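Local coordinates for protein acyl-CoA dehydrogenase (Thermus thermophilus, PDB 2Z1Q) that probably catalyses the FAD-dependent alpha,beta-dehydrogenation of saturated acyl-CoA thioesters to 2,3-dehydroacyl-CoA, passing the electrons on to an acceptor, at residues W142-L148 / A188-F194; K179-A185 / S229-L235; L463-Y468 / L529-V533. All coordinates share one frame. Numbering follows the deposited sequence.

Contact 1: residues W142-L148 / A188-F194. With FAD (flavin-adenine dinucleotide), chain D.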
loop_
_atom_site.group_PDB
_atom_site.type_symbol
_atom_site.label_atom_id
_atom_site.label_comp_id
_atom_site.label_asym_id
_atom_site.label_seq_id
_atom_site.Cartn_x
_atom_site.Cartn_y
_atom_site.Cartn_z
ATOM N N TRP B 142 -6.728 31.401 19.050
ATOM C CA TRP B 142 -6.019 31.621 17.803
ATOM C C TRP B 142 -5.387 30.332 17.276
ATOM O O TRP B 142 -4.714 29.607 18.020
ATOM C CB TRP B 142 -4.972 32.698 18.019
ATOM C CG TRP B 142 -5.502 34.070 17.775
ATOM C CD1 TRP B 142 -6.794 34.491 17.913
ATOM C CD2 TRP B 142 -4.760 35.197 17.317
ATOM N NE1 TRP B 142 -6.903 35.817 17.563
ATOM C CE2 TRP B 142 -5.666 36.274 17.193
ATOM C CE3 TRP B 142 -3.411 35.402 16.992
ATOM C CZ2 TRP B 142 -5.266 37.537 16.758
ATOM C CZ3 TRP B 142 -3.014 36.651 16.558
ATOM C CH2 TRP B 142 -3.937 37.705 16.444
ATOM N N ILE B 143 -5.626 30.034 15.999
ATOM C CA ILE B 143 -5.082 28.839 15.365
ATOM C C ILE B 143 -3.826 29.218 14.595
ATOM O O ILE B 143 -3.808 30.227 13.891
ATOM C CB ILE B 143 -6.112 28.208 14.402
ATOM C CG1 ILE B 143 -7.377 27.844 15.183
ATOM C CG2 ILE B 143 -5.542 26.948 13.751
ATOM C CD1 ILE B 143 -8.504 27.343 14.325
ATOM N N ALA B 144 -2.775 28.418 14.712
ATOM C CA ALA B 144 -1.540 28.752 14.022
ATOM C C ALA B 144 -1.273 27.885 12.781
ATOM O O ALA B 144 -1.772 26.769 12.673
ATOM C CB ALA B 144 -0.361 28.675 15.008
ATOM N N ALA B 145 -0.500 28.436 11.845
ATOM C CA ALA B 145 -0.136 27.743 10.612
ATOM C C ALA B 145 1.361 27.925 10.381
ATOM O O ALA B 145 1.961 28.903 10.840
ATOM C CB ALA B 145 -0.923 28.299 9.430
ATOM N N TYR B 146 1.948 26.987 9.647
ATOM C CA TYR B 146 3.379 26.976 9.360
ATOM C C TYR B 146 3.563 27.016 7.847
ATOM O O TYR B 146 3.099 26.123 7.140
ATOM C CB TYR B 146 3.955 25.676 9.916
ATOM C CG TYR B 146 5.450 25.567 9.929
ATOM C CD1 TYR B 146 6.214 26.287 10.838
ATOM C CD2 TYR B 146 6.101 24.668 9.083
ATOM C CE1 TYR B 146 7.600 26.109 10.915
ATOM C CE2 TYR B 146 7.466 24.481 9.147
ATOM C CZ TYR B 146 8.214 25.199 10.063
ATOM O OH TYR B 146 9.572 24.994 10.123
ATOM N N CYS B 147 4.258 28.034 7.360
ATOM C CA CYS B 147 4.453 28.191 5.928
ATOM C C CYS B 147 5.906 28.118 5.500
ATOM O O CYS B 147 6.604 29.124 5.423
ATOM C CB CYS B 147 3.833 29.514 5.471
ATOM S SG CYS B 147 2.106 29.482 5.520
ATOM N N LEU B 148 6.339 26.905 5.188
ATOM C CA LEU B 148 7.700 26.667 4.780
ATOM C C LEU B 148 7.798 26.195 3.335
ATOM O O LEU B 148 8.544 26.753 2.548
ATOM C CB LEU B 148 8.331 25.641 5.714
ATOM C CG LEU B 148 9.736 25.178 5.341
ATOM C CD1 LEU B 148 10.590 26.396 5.068
ATOM C CD2 LEU B 148 10.337 24.334 6.457
ATOM N N ALA B 188 -6.568 29.704 10.009
ATOM C CA ALA B 188 -5.470 30.091 10.892
ATOM C C ALA B 188 -5.399 31.607 11.053
ATOM O O ALA B 188 -5.550 32.349 10.077
ATOM C CB ALA B 188 -4.147 29.574 10.338
ATOM N N HIS B 189 -5.147 32.049 12.288
ATOM C CA HIS B 189 -5.030 33.468 12.627
ATOM C C HIS B 189 -3.577 33.912 12.572
ATOM O O HIS B 189 -3.277 35.048 12.198
ATOM C CB HIS B 189 -5.562 33.718 14.039
ATOM C CG HIS B 189 -6.953 33.214 14.252
ATOM N ND1 HIS B 189 -8.064 33.938 13.879
ATOM C CD2 HIS B 189 -7.411 32.027 14.720
ATOM C CE1 HIS B 189 -9.147 33.217 14.105
ATOM N NE2 HIS B 189 -8.780 32.054 14.613
ATOM N N LEU B 190 -2.672 33.022 12.967
ATOM C CA LEU B 190 -1.252 33.349 12.965
ATOM C C LEU B 190 -0.490 32.480 11.967
ATOM O O LEU B 190 -0.726 31.280 11.863
ATOM C CB LEU B 190 -0.666 33.171 14.367
ATOM C CG LEU B 190 0.814 33.529 14.543
ATOM C CD1 LEU B 190 1.028 35.005 14.247
ATOM C CD2 LEU B 190 1.246 33.209 15.963
ATOM N N PHE B 191 0.439 33.092 11.240
ATOM C CA PHE B 191 1.228 32.376 10.238
ATOM C C PHE B 191 2.736 32.563 10.416
ATOM O O PHE B 191 3.225 33.694 10.440
ATOM C CB PHE B 191 0.853 32.853 8.819
ATOM C CG PHE B 191 -0.469 32.340 8.319
ATOM C CD1 PHE B 191 -0.526 31.170 7.568
ATOM C CD2 PHE B 191 -1.652 33.035 8.572
ATOM C CE1 PHE B 191 -1.742 30.697 7.076
ATOM C CE2 PHE B 191 -2.877 32.566 8.074
ATOM C CZ PHE B 191 -2.917 31.398 7.328
ATOM N N THR B 192 3.476 31.464 10.528
ATOM C CA THR B 192 4.938 31.561 10.628
ATOM C C THR B 192 5.439 31.315 9.194
ATOM O O THR B 192 5.364 30.195 8.686
ATOM C CB THR B 192 5.524 30.506 11.623
ATOM O OG1 THR B 192 5.093 30.814 12.951
ATOM C CG2 THR B 192 7.045 30.524 11.594
ATOM N N VAL B 193 5.924 32.365 8.535
ATOM C CA VAL B 193 6.382 32.242 7.152
ATOM C C VAL B 193 7.884 32.361 6.982
ATOM O O VAL B 193 8.515 33.224 7.593
ATOM C CB VAL B 193 5.724 33.316 6.282
ATOM C CG1 VAL B 193 6.056 33.092 4.797
ATOM C CG2 VAL B 193 4.237 33.311 6.533
ATOM N N PHE B 194 8.462 31.516 6.133
ATOM C CA PHE B 194 9.897 31.585 5.904
ATOM C C PHE B 194 10.217 32.292 4.590
ATOM O O PHE B 194 9.601 32.021 3.553
ATOM C CB PHE B 194 10.518 30.176 5.916
ATOM C CG PHE B 194 10.455 29.503 7.261
ATOM C CD1 PHE B 194 9.234 29.089 7.789
ATOM C CD2 PHE B 194 11.608 29.311 8.008
ATOM C CE1 PHE B 194 9.168 28.493 9.043
ATOM C CE2 PHE B 194 11.550 28.708 9.272
ATOM C CZ PHE B 194 10.327 28.300 9.785
HETATM P PA FAD D . 8.896 15.951 -4.061
HETATM O O1A FAD D . 7.519 15.665 -3.746
HETATM O O2A FAD D . 9.452 17.411 -4.395
HETATM O O5B FAD D . 9.954 14.918 -3.544
HETATM C C5B FAD D . 9.953 13.767 -4.387
HETATM C C4B FAD D . 11.126 13.021 -3.793
HETATM O O4B FAD D . 11.670 13.292 -2.564
HETATM C C3B FAD D . 11.372 11.482 -4.136
HETATM O O3B FAD D . 11.958 11.339 -5.436
HETATM C C2B FAD D . 12.345 11.264 -2.907
HETATM O O2B FAD D . 13.316 10.222 -3.050
HETATM C C1B FAD D . 12.817 12.685 -3.035
HETATM N N9A FAD D . 14.042 13.180 -2.483
HETATM C C8A FAD D . 14.157 14.472 -2.058
HETATM N N7A FAD D . 15.349 14.702 -1.646
HETATM C C5A FAD D . 16.081 13.573 -1.753
HETATM C C6A FAD D . 17.435 13.225 -1.464
HETATM N N6A FAD D . 18.283 14.176 -0.936
HETATM N N1A FAD D . 17.835 11.949 -1.718
HETATM C C2A FAD D . 17.019 11.042 -2.248
HETATM N N3A FAD D . 15.769 11.349 -2.531
HETATM C C4A FAD D . 15.244 12.567 -2.320
HETATM N N1 FAD D . 4.167 22.272 4.459
HETATM C C2 FAD D . 4.312 23.230 5.400
HETATM O O2 FAD D . 5.288 23.960 5.338
HETATM N N3 FAD D . 3.412 23.428 6.396
HETATM C C4 FAD D . 2.275 22.662 6.522
HETATM O O4 FAD D . 1.476 22.847 7.407
HETATM C C4X FAD D . 2.044 21.602 5.510
HETATM N N5 FAD D . 0.951 20.821 5.515
HETATM C C5X FAD D . 0.745 19.888 4.549
HETATM C C6 FAD D . -0.458 19.097 4.523
HETATM C C7 FAD D . -0.665 18.172 3.485
HETATM C C7M FAD D . -1.948 17.363 3.453
HETATM C C8 FAD D . 0.322 17.996 2.464
HETATM C C8M FAD D . 0.133 17.018 1.325
HETATM C C9 FAD D . 1.481 18.740 2.486
HETATM C C9A FAD D . 1.720 19.701 3.515
HETATM N N10 FAD D . 2.897 20.481 3.491
HETATM C C10 FAD D . 3.097 21.453 4.451
HETATM C "C1'" FAD D . 3.808 20.228 2.405
HETATM C "C2'" FAD D . 5.021 19.355 2.760
HETATM O "O2'" FAD D . 5.866 20.009 3.694
HETATM C "C3'" FAD D . 5.651 19.176 1.416
HETATM O "O3'" FAD D . 4.689 18.469 0.581
HETATM C "C4'" FAD D . 6.913 18.358 1.396
HETATM O "O4'" FAD D . 7.979 18.932 2.156
HETATM C "C5'" FAD D . 7.180 18.301 -0.064
HETATM O "O5'" FAD D . 8.241 17.564 -0.412
HETATM P P FAD D . 7.982 17.514 -1.994
HETATM O O1P FAD D . 6.589 17.035 -2.197
HETATM O O2P FAD D . 8.142 18.993 -2.655
HETATM O O3P FAD D . 9.084 16.425 -2.512
HETATM O O HOH W 1 2.546 30.241 13.329
#
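The flavin-binding edge of the acyl-CoA dehydrogenase middle domain is built here from two parallel strands, 144-147 and 190-194, their axes 4.7 Å apart at 18°. Ala145 sits at the centre of the ladder: its N donates to Leu190 O (2.9 Å), and its O accepts from Thr192 N (3.0 Å). The pattern continues with Cys147 N to Thr192 O (2.8 Å) and Phe194 N to Cys147 O (3.1 Å). At the entry, Ile143 O receives both His189 N (2.8 Å) and Leu190 N (3.2 Å). A water joins Ala145 O (2.9 Å) to Thr192 OG1 (2.6 Å). The backbone at the end of the first strand and just after it holds the pyrimidine end of the flavin: FAD N3 donates to Tyr146 O (2.8 Å), and Leu148 N donates to FAD O2 (3.1 Å). Rings close both ends, with an offset stack of Trp142 on His189 and an offset edge-to-face pair in which the edge of Phe194 meets the face of Tyr146. On the face carrying Ala145 and Cys147, Phe191 CD1 lies 3.4 Å from Ala145 CB and 3.7 Å from Cys147 SG. Ile182 of strand 172-183 packs against this face, helix 252-288 against Tyr146 and Phe194, and strand 201-208 continues the sheet beyond 190-197.

Contact 2: residues K179-A185 / S229-L235. With FAD (flavin-adenine dinucleotide), chain D.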
loop_
_atom_site.group_PDB
_atom_site.type_symbol
_atom_site.label_atom_id
_atom_site.label_comp_id
_atom_site.label_asym_id
_atom_site.label_seq_id
_atom_site.Cartn_x
_atom_site.Cartn_y
_atom_site.Cartn_z
ATOM N N LYS B 179 3.614 30.030 -0.881
ATOM C CA LYS B 179 3.851 28.914 0.035
ATOM C C LYS B 179 2.821 27.836 -0.319
ATOM O O LYS B 179 1.625 28.110 -0.405
ATOM C CB LYS B 179 3.689 29.370 1.482
ATOM C CG LYS B 179 4.374 30.689 1.804
ATOM C CD LYS B 179 5.867 30.672 1.527
ATOM C CE LYS B 179 6.625 29.750 2.458
ATOM N NZ LYS B 179 8.092 29.767 2.161
ATOM N N GLN B 180 3.299 26.615 -0.512
ATOM C CA GLN B 180 2.466 25.494 -0.926
ATOM C C GLN B 180 2.038 24.506 0.159
ATOM O O GLN B 180 2.836 24.127 1.027
ATOM C CB GLN B 180 3.215 24.720 -2.020
ATOM C CG GLN B 180 2.353 23.735 -2.779
ATOM C CD GLN B 180 1.531 24.404 -3.859
ATOM O OE1 GLN B 180 1.881 24.365 -5.038
ATOM N NE2 GLN B 180 0.436 25.039 -3.459
ATOM N N TRP B 181 0.781 24.069 0.083
ATOM C CA TRP B 181 0.217 23.093 1.019
ATOM C C TRP B 181 0.223 23.548 2.486
ATOM O O TRP B 181 0.829 22.885 3.312
ATOM C CB TRP B 181 1.006 21.767 0.956
ATOM C CG TRP B 181 1.022 20.987 -0.349
ATOM C CD1 TRP B 181 2.110 20.752 -1.150
ATOM C CD2 TRP B 181 -0.074 20.286 -0.953
ATOM N NE1 TRP B 181 1.759 19.952 -2.209
ATOM C CE2 TRP B 181 0.426 19.649 -2.114
ATOM C CE3 TRP B 181 -1.429 20.132 -0.626
ATOM C CZ2 TRP B 181 -0.381 18.871 -2.947
ATOM C CZ3 TRP B 181 -2.233 19.356 -1.459
ATOM C CH2 TRP B 181 -1.703 18.737 -2.606
ATOM N N ILE B 182 -0.445 24.642 2.829
ATOM C CA ILE B 182 -0.430 25.095 4.226
ATOM C C ILE B 182 -1.608 24.561 5.037
ATOM O O ILE B 182 -2.745 24.955 4.810
ATOM C CB ILE B 182 -0.430 26.639 4.299
ATOM C CG1 ILE B 182 0.929 27.163 3.882
ATOM C CG2 ILE B 182 -0.711 27.122 5.705
ATOM C CD1 ILE B 182 1.233 26.943 2.454
ATOM N N SER B 183 -1.335 23.659 5.975
ATOM C CA SER B 183 -2.409 23.124 6.820
ATOM C C SER B 183 -2.968 24.243 7.699
ATOM O O SER B 183 -2.208 25.089 8.183
ATOM C CB SER B 183 -1.881 21.996 7.733
ATOM O OG SER B 183 -1.222 20.980 7.004
ATOM N N ASN B 184 -4.285 24.237 7.896
ATOM C CA ASN B 184 -4.981 25.231 8.722
ATOM C C ASN B 184 -5.115 26.612 8.067
ATOM O O ASN B 184 -5.713 27.532 8.644
ATOM C CB ASN B 184 -4.264 25.394 10.085
ATOM C CG ASN B 184 -4.372 24.149 10.986
ATOM O OD1 ASN B 184 -3.646 24.036 11.973
ATOM N ND2 ASN B 184 -5.272 23.231 10.661
ATOM N N ALA B 185 -4.579 26.756 6.860
ATOM C CA ALA B 185 -4.614 28.025 6.135
ATOM C C ALA B 185 -6.007 28.606 5.963
ATOM O O ALA B 185 -6.169 29.822 5.839
ATOM C CB ALA B 185 -3.951 27.859 4.778
ATOM N N SER B 229 -7.743 21.342 6.654
ATOM C CA SER B 229 -7.693 22.484 5.739
ATOM C C SER B 229 -6.292 22.604 5.211
ATOM O O SER B 229 -5.333 22.655 5.993
ATOM C CB SER B 229 -8.047 23.803 6.429
ATOM O OG SER B 229 -7.541 24.906 5.672
ATOM N N THR B 230 -6.177 22.661 3.887
ATOM C CA THR B 230 -4.886 22.814 3.240
ATOM C C THR B 230 -5.061 23.748 2.043
ATOM O O THR B 230 -5.798 23.454 1.100
ATOM C CB THR B 230 -4.321 21.457 2.760
ATOM O OG1 THR B 230 -4.703 20.417 3.666
ATOM C CG2 THR B 230 -2.804 21.515 2.719
ATOM N N ARG B 231 -4.392 24.888 2.085
ATOM C CA ARG B 231 -4.501 25.858 1.010
ATOM C C ARG B 231 -3.141 26.414 0.671
ATOM O O ARG B 231 -2.172 26.250 1.412
ATOM C CB ARG B 231 -5.417 27.026 1.413
ATOM C CG ARG B 231 -6.908 26.714 1.526
ATOM C CD ARG B 231 -7.616 27.797 2.351
ATOM N NE ARG B 231 -9.072 27.648 2.375
ATOM C CZ ARG B 231 -9.905 28.252 1.531
ATOM N NH1 ARG B 231 -9.435 29.056 0.581
ATOM N NH2 ARG B 231 -11.213 28.057 1.641
ATOM N N GLN B 232 -3.070 27.088 -0.462
ATOM C CA GLN B 232 -1.838 27.706 -0.894
ATOM C C GLN B 232 -1.891 29.118 -0.317
ATOM O O GLN B 232 -2.942 29.760 -0.343
ATOM C CB GLN B 232 -1.807 27.749 -2.411
ATOM C CG GLN B 232 -0.506 28.157 -2.994
ATOM C CD GLN B 232 -0.568 28.190 -4.497
ATOM O OE1 GLN B 232 -1.276 29.008 -5.078
ATOM N NE2 GLN B 232 0.170 27.295 -5.141
ATOM N N VAL B 233 -0.784 29.585 0.248
ATOM C CA VAL B 233 -0.749 30.933 0.806
ATOM C C VAL B 233 0.084 31.823 -0.108
ATOM O O VAL B 233 1.249 31.533 -0.372
ATOM C CB VAL B 233 -0.153 30.946 2.242
ATOM C CG1 VAL B 233 -0.053 32.376 2.750
ATOM C CG2 VAL B 233 -1.032 30.130 3.179
ATOM N N ILE B 234 -0.520 32.901 -0.597
ATOM C CA ILE B 234 0.163 33.824 -1.492
ATOM C C ILE B 234 0.547 35.120 -0.780
ATOM O O ILE B 234 -0.217 35.633 0.027
ATOM C CB ILE B 234 -0.739 34.168 -2.707
ATOM C CG1 ILE B 234 -0.997 32.908 -3.540
ATOM C CG2 ILE B 234 -0.096 35.271 -3.543
ATOM C CD1 ILE B 234 -2.035 33.088 -4.637
ATOM N N LEU B 235 1.731 35.650 -1.066
ATOM C CA LEU B 235 2.152 36.905 -0.453
ATOM C C LEU B 235 2.497 37.939 -1.510
ATOM O O LEU B 235 3.500 37.813 -2.205
ATOM C CB LEU B 235 3.372 36.715 0.446
ATOM C CG LEU B 235 3.227 35.845 1.687
ATOM C CD1 LEU B 235 3.441 34.375 1.340
ATOM C CD2 LEU B 235 4.261 36.306 2.688
HETATM P PA FAD D . 8.896 15.951 -4.061
HETATM O O1A FAD D . 7.519 15.665 -3.746
HETATM O O2A FAD D . 9.452 17.411 -4.395
HETATM O O5B FAD D . 9.954 14.918 -3.544
HETATM C C5B FAD D . 9.953 13.767 -4.387
HETATM C C4B FAD D . 11.126 13.021 -3.793
HETATM O O4B FAD D . 11.670 13.292 -2.564
HETATM C C3B FAD D . 11.372 11.482 -4.136
HETATM O O3B FAD D . 11.958 11.339 -5.436
HETATM C C2B FAD D . 12.345 11.264 -2.907
HETATM O O2B FAD D . 13.316 10.222 -3.050
HETATM C C1B FAD D . 12.817 12.685 -3.035
HETATM N N9A FAD D . 14.042 13.180 -2.483
HETATM C C8A FAD D . 14.157 14.472 -2.058
HETATM N N7A FAD D . 15.349 14.702 -1.646
HETATM C C5A FAD D . 16.081 13.573 -1.753
HETATM C C6A FAD D . 17.435 13.225 -1.464
HETATM N N6A FAD D . 18.283 14.176 -0.936
HETATM N N1A FAD D . 17.835 11.949 -1.718
HETATM C C2A FAD D . 17.019 11.042 -2.248
HETATM N N3A FAD D . 15.769 11.349 -2.531
HETATM C C4A FAD D . 15.244 12.567 -2.320
HETATM N N1 FAD D . 4.167 22.272 4.459
HETATM C C2 FAD D . 4.312 23.230 5.400
HETATM O O2 FAD D . 5.288 23.960 5.338
HETATM N N3 FAD D . 3.412 23.428 6.396
HETATM C C4 FAD D . 2.275 22.662 6.522
HETATM O O4 FAD D . 1.476 22.847 7.407
HETATM C C4X FAD D . 2.044 21.602 5.510
HETATM N N5 FAD D . 0.951 20.821 5.515
HETATM C C5X FAD D . 0.745 19.888 4.549
HETATM C C6 FAD D . -0.458 19.097 4.523
HETATM C C7 FAD D . -0.665 18.172 3.485
HETATM C C7M FAD D . -1.948 17.363 3.453
HETATM C C8 FAD D . 0.322 17.996 2.464
HETATM C C8M FAD D . 0.133 17.018 1.325
HETATM C C9 FAD D . 1.481 18.740 2.486
HETATM C C9A FAD D . 1.720 19.701 3.515
HETATM N N10 FAD D . 2.897 20.481 3.491
HETATM C C10 FAD D . 3.097 21.453 4.451
HETATM C "C1'" FAD D . 3.808 20.228 2.405
HETATM C "C2'" FAD D . 5.021 19.355 2.760
HETATM O "O2'" FAD D . 5.866 20.009 3.694
HETATM C "C3'" FAD D . 5.651 19.176 1.416
HETATM O "O3'" FAD D . 4.689 18.469 0.581
HETATM C "C4'" FAD D . 6.913 18.358 1.396
HETATM O "O4'" FAD D . 7.979 18.932 2.156
HETATM C "C5'" FAD D . 7.180 18.301 -0.064
HETATM O "O5'" FAD D . 8.241 17.564 -0.412
HETATM P P FAD D . 7.982 17.514 -1.994
HETATM O O1P FAD D . 6.589 17.035 -2.197
HETATM O O2P FAD D . 8.142 18.993 -2.655
HETATM O O3P FAD D . 9.084 16.425 -2.512
HETATM O O HOH W 2 -3.183 19.807 6.130
#
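At the FAD site of the acyl-CoA dehydrogenase middle domain, five backbone hydrogen bonds tie residues 179-185 to the antiparallel segment 229-235. Lys179 and Val233 form a hydrogen-bonded pair, Lys179 N to Val233 O (2.8 Å) and Val233 N to Lys179 O (2.9 Å); Ile182 and Arg231 form another, Ile182 N to Arg231 O (2.8 Å) and Arg231 N to Ile182 O (3.2 Å). Between them the register slips by one, a beta bulge where the chain turns a corner at Trp181. Ile182 to Ala185 form a type II turn, Ala185 N bonding Ile182 O (3.3 Å); from it Asn184 N donates across to Ser229 O (2.7 Å). Just after the corner, Ser183 meets the flavin: Ser183 OG donates to FAD N5 (2.6 Å) and Ser183 N to FAD O4 (3.3 Å), while a water donates to Ser183 OG (2.4 Å) and lies 3.0 Å from Thr230 OG1. Other polar ends are satisfied outside: Lys179 NZ by Glu150 and the carbonyls of Leu148 and Phe194, Thr230 OG1 by Lys222, Arg231 by Glu219, Ser229 OG by Gly186 and Glu219. Trp181 touches Tyr376 of the second subunit, helix 106-117 packs on Ser183 and Asn184, and strands 144-147 and 214-216 contact Val233.

Contact 3: residues L463-Y468 / L529-V533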
loop_
_atom_site.group_PDB
_atom_site.type_symbol
_atom_site.label_atom_id
_atom_site.label_comp_id
_atom_site.label_asym_id
_atom_site.label_seq_id
_atom_site.Cartn_x
_atom_site.Cartn_y
_atom_site.Cartn_z
ATOM N N LEU B 463 32.229 -0.402 5.999
ATOM C CA LEU B 463 32.704 -0.744 4.662
ATOM C C LEU B 463 32.340 0.350 3.670
ATOM O O LEU B 463 33.088 0.626 2.728
ATOM C CB LEU B 463 32.114 -2.087 4.220
ATOM C CG LEU B 463 32.627 -3.319 4.982
ATOM C CD1 LEU B 463 31.813 -4.547 4.627
ATOM C CD2 LEU B 463 34.093 -3.547 4.642
ATOM N N ALA B 464 31.190 0.982 3.886
ATOM C CA ALA B 464 30.748 2.048 3.004
ATOM C C ALA B 464 31.691 3.241 3.145
ATOM O O ALA B 464 32.085 3.853 2.154
ATOM C CB ALA B 464 29.328 2.454 3.347
ATOM N N VAL B 465 32.056 3.561 4.383
ATOM C CA VAL B 465 32.953 4.681 4.636
ATOM C C VAL B 465 34.368 4.405 4.126
ATOM O O VAL B 465 34.976 5.256 3.475
ATOM C CB VAL B 465 33.011 5.024 6.151
ATOM C CG1 VAL B 465 34.053 6.098 6.413
ATOM C CG2 VAL B 465 31.648 5.507 6.624
ATOM N N GLN B 466 34.883 3.210 4.408
ATOM C CA GLN B 466 36.234 2.853 3.982
ATOM C C GLN B 466 36.303 2.519 2.503
ATOM O O GLN B 466 37.141 1.724 2.072
ATOM C CB GLN B 466 36.768 1.674 4.811
ATOM C CG GLN B 466 36.018 0.365 4.610
ATOM C CD GLN B 466 36.465 -0.729 5.568
ATOM O OE1 GLN B 466 36.218 -0.656 6.776
ATOM N NE2 GLN B 466 37.128 -1.752 5.031
ATOM N N LYS B 467 35.416 3.127 1.726
ATOM C CA LYS B 467 35.393 2.903 0.290
ATOM C C LYS B 467 35.050 4.176 -0.456
ATOM O O LYS B 467 35.740 4.562 -1.392
ATOM C CB LYS B 467 34.379 1.836 -0.086
ATOM C CG LYS B 467 34.311 1.609 -1.588
ATOM C CD LYS B 467 33.479 0.391 -1.932
ATOM C CE LYS B 467 33.618 0.022 -3.401
ATOM N NZ LYS B 467 33.147 1.110 -4.294
ATOM N N TYR B 468 33.970 4.822 -0.038
ATOM C CA TYR B 468 33.539 6.049 -0.688
ATOM C C TYR B 468 33.924 7.280 0.119
ATOM O O TYR B 468 33.924 8.392 -0.400
ATOM C CB TYR B 468 32.024 6.030 -0.914
ATOM C CG TYR B 468 31.550 4.959 -1.875
ATOM C CD1 TYR B 468 31.214 3.677 -1.433
ATOM C CD2 TYR B 468 31.453 5.231 -3.236
ATOM C CE1 TYR B 468 30.791 2.697 -2.326
ATOM C CE2 TYR B 468 31.033 4.255 -4.139
ATOM C CZ TYR B 468 30.706 2.994 -3.682
ATOM O OH TYR B 468 30.314 2.038 -4.593
ATOM N N LEU B 529 25.899 -5.161 -0.252
ATOM C CA LEU B 529 27.289 -5.496 0.024
ATOM C C LEU B 529 28.148 -5.648 -1.239
ATOM O O LEU B 529 29.281 -5.164 -1.287
ATOM C CB LEU B 529 27.344 -6.758 0.887
ATOM C CG LEU B 529 27.928 -6.601 2.298
ATOM C CD1 LEU B 529 27.941 -5.147 2.764
ATOM C CD2 LEU B 529 27.109 -7.454 3.235
ATOM N N PRO B 530 27.618 -6.316 -2.274
ATOM C CA PRO B 530 28.371 -6.496 -3.521
ATOM C C PRO B 530 28.808 -5.135 -4.073
ATOM O O PRO B 530 29.694 -5.055 -4.937
ATOM C CB PRO B 530 27.358 -7.189 -4.435
ATOM C CG PRO B 530 26.507 -7.972 -3.472
ATOM C CD PRO B 530 26.313 -7.001 -2.335
ATOM N N ARG B 531 28.194 -4.066 -3.561
ATOM C CA ARG B 531 28.500 -2.702 -3.992
ATOM C C ARG B 531 29.733 -2.147 -3.274
ATOM O O ARG B 531 30.390 -1.216 -3.768
ATOM C CB ARG B 531 27.301 -1.784 -3.725
ATOM C CG ARG B 531 27.504 -0.318 -4.100
ATOM C CD ARG B 531 27.460 -0.086 -5.605
ATOM N NE ARG B 531 27.421 1.342 -5.910
ATOM C CZ ARG B 531 27.120 1.862 -7.101
ATOM N NH1 ARG B 531 26.828 1.069 -8.131
ATOM N NH2 ARG B 531 27.087 3.180 -7.262
ATOM N N LEU B 532 30.044 -2.733 -2.119
ATOM C CA LEU B 532 31.167 -2.313 -1.288
ATOM C C LEU B 532 32.386 -3.245 -1.360
ATOM O O LEU B 532 33.517 -2.804 -1.189
ATOM C CB LEU B 532 30.708 -2.207 0.166
ATOM C CG LEU B 532 29.399 -1.441 0.372
ATOM C CD1 LEU B 532 29.026 -1.405 1.846
ATOM C CD2 LEU B 532 29.561 -0.036 -0.166
ATOM N N VAL B 533 32.145 -4.530 -1.599
ATOM C CA VAL B 533 33.237 -5.503 -1.664
ATOM C C VAL B 533 33.159 -6.422 -2.879
ATOM O O VAL B 533 32.081 -6.649 -3.429
ATOM C CB VAL B 533 33.274 -6.391 -0.391
ATOM C CG1 VAL B 533 33.783 -5.586 0.794
ATOM C CG2 VAL B 533 31.884 -6.937 -0.092
#
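Leu463, in the last turns of helix 445-468, points at the loop 529-533: Leu463 CB lies 4.0 Å from Leu532 CD1, Leu463 CD1 4.3 Å from Leu529 CD1, and Leu463 CD2 4.4 Å from Val533 CG1. One residue on, Ala464 is small enough for Leu532 to come close, with Ala464 N to Leu532 CD1 at 3.8 Å. Lys467 stretches its aliphatic chain along the loop backbone, Lys467 CD 3.3 Å from Leu532 O. At the helix end, Tyr468 sets its ring edge against Leu532, Tyr468 CE1 to Leu532 CD2 being 3.7 Å, and its hydroxyl makes a weak hydrogen bond, Tyr468 OH to Arg531 O (3.4 Å). Arg531 itself is salt-bridged to Glu475, and it packs on Val557 of the second subunit. The buried Leu532 thus packs against Leu463, Ala464 and Tyr468, joining the end of helix 445-468 to the loop between helices 505-528 and 535-547 in the C-terminal, helix-rich part of the acyl-CoA dehydrogenase chain.

Contacts 1 and 2 lie 9 Å apart, centre to centre, in one mixed sheet of the middle domain, and their segments alternate along the chain: 142-148, 179-185, 188-194, 229-235. Strands 172-183 and 190-197 are consecutive, so one short connection passes from contact 2 to contact 1, and Lys179 NZ probably hydrogen-bonds Leu148 O and Phe194 O of contact 1. Together they hold the flavin by its pyrimidine edge and by N5. Contact 3 follows later in the chain, about 45 and 43 Å from their centres, among C-terminal helices. Contacts 2 and 3 both touch the second subunit, which also supplies Arg289 and Gly375 to this FAD.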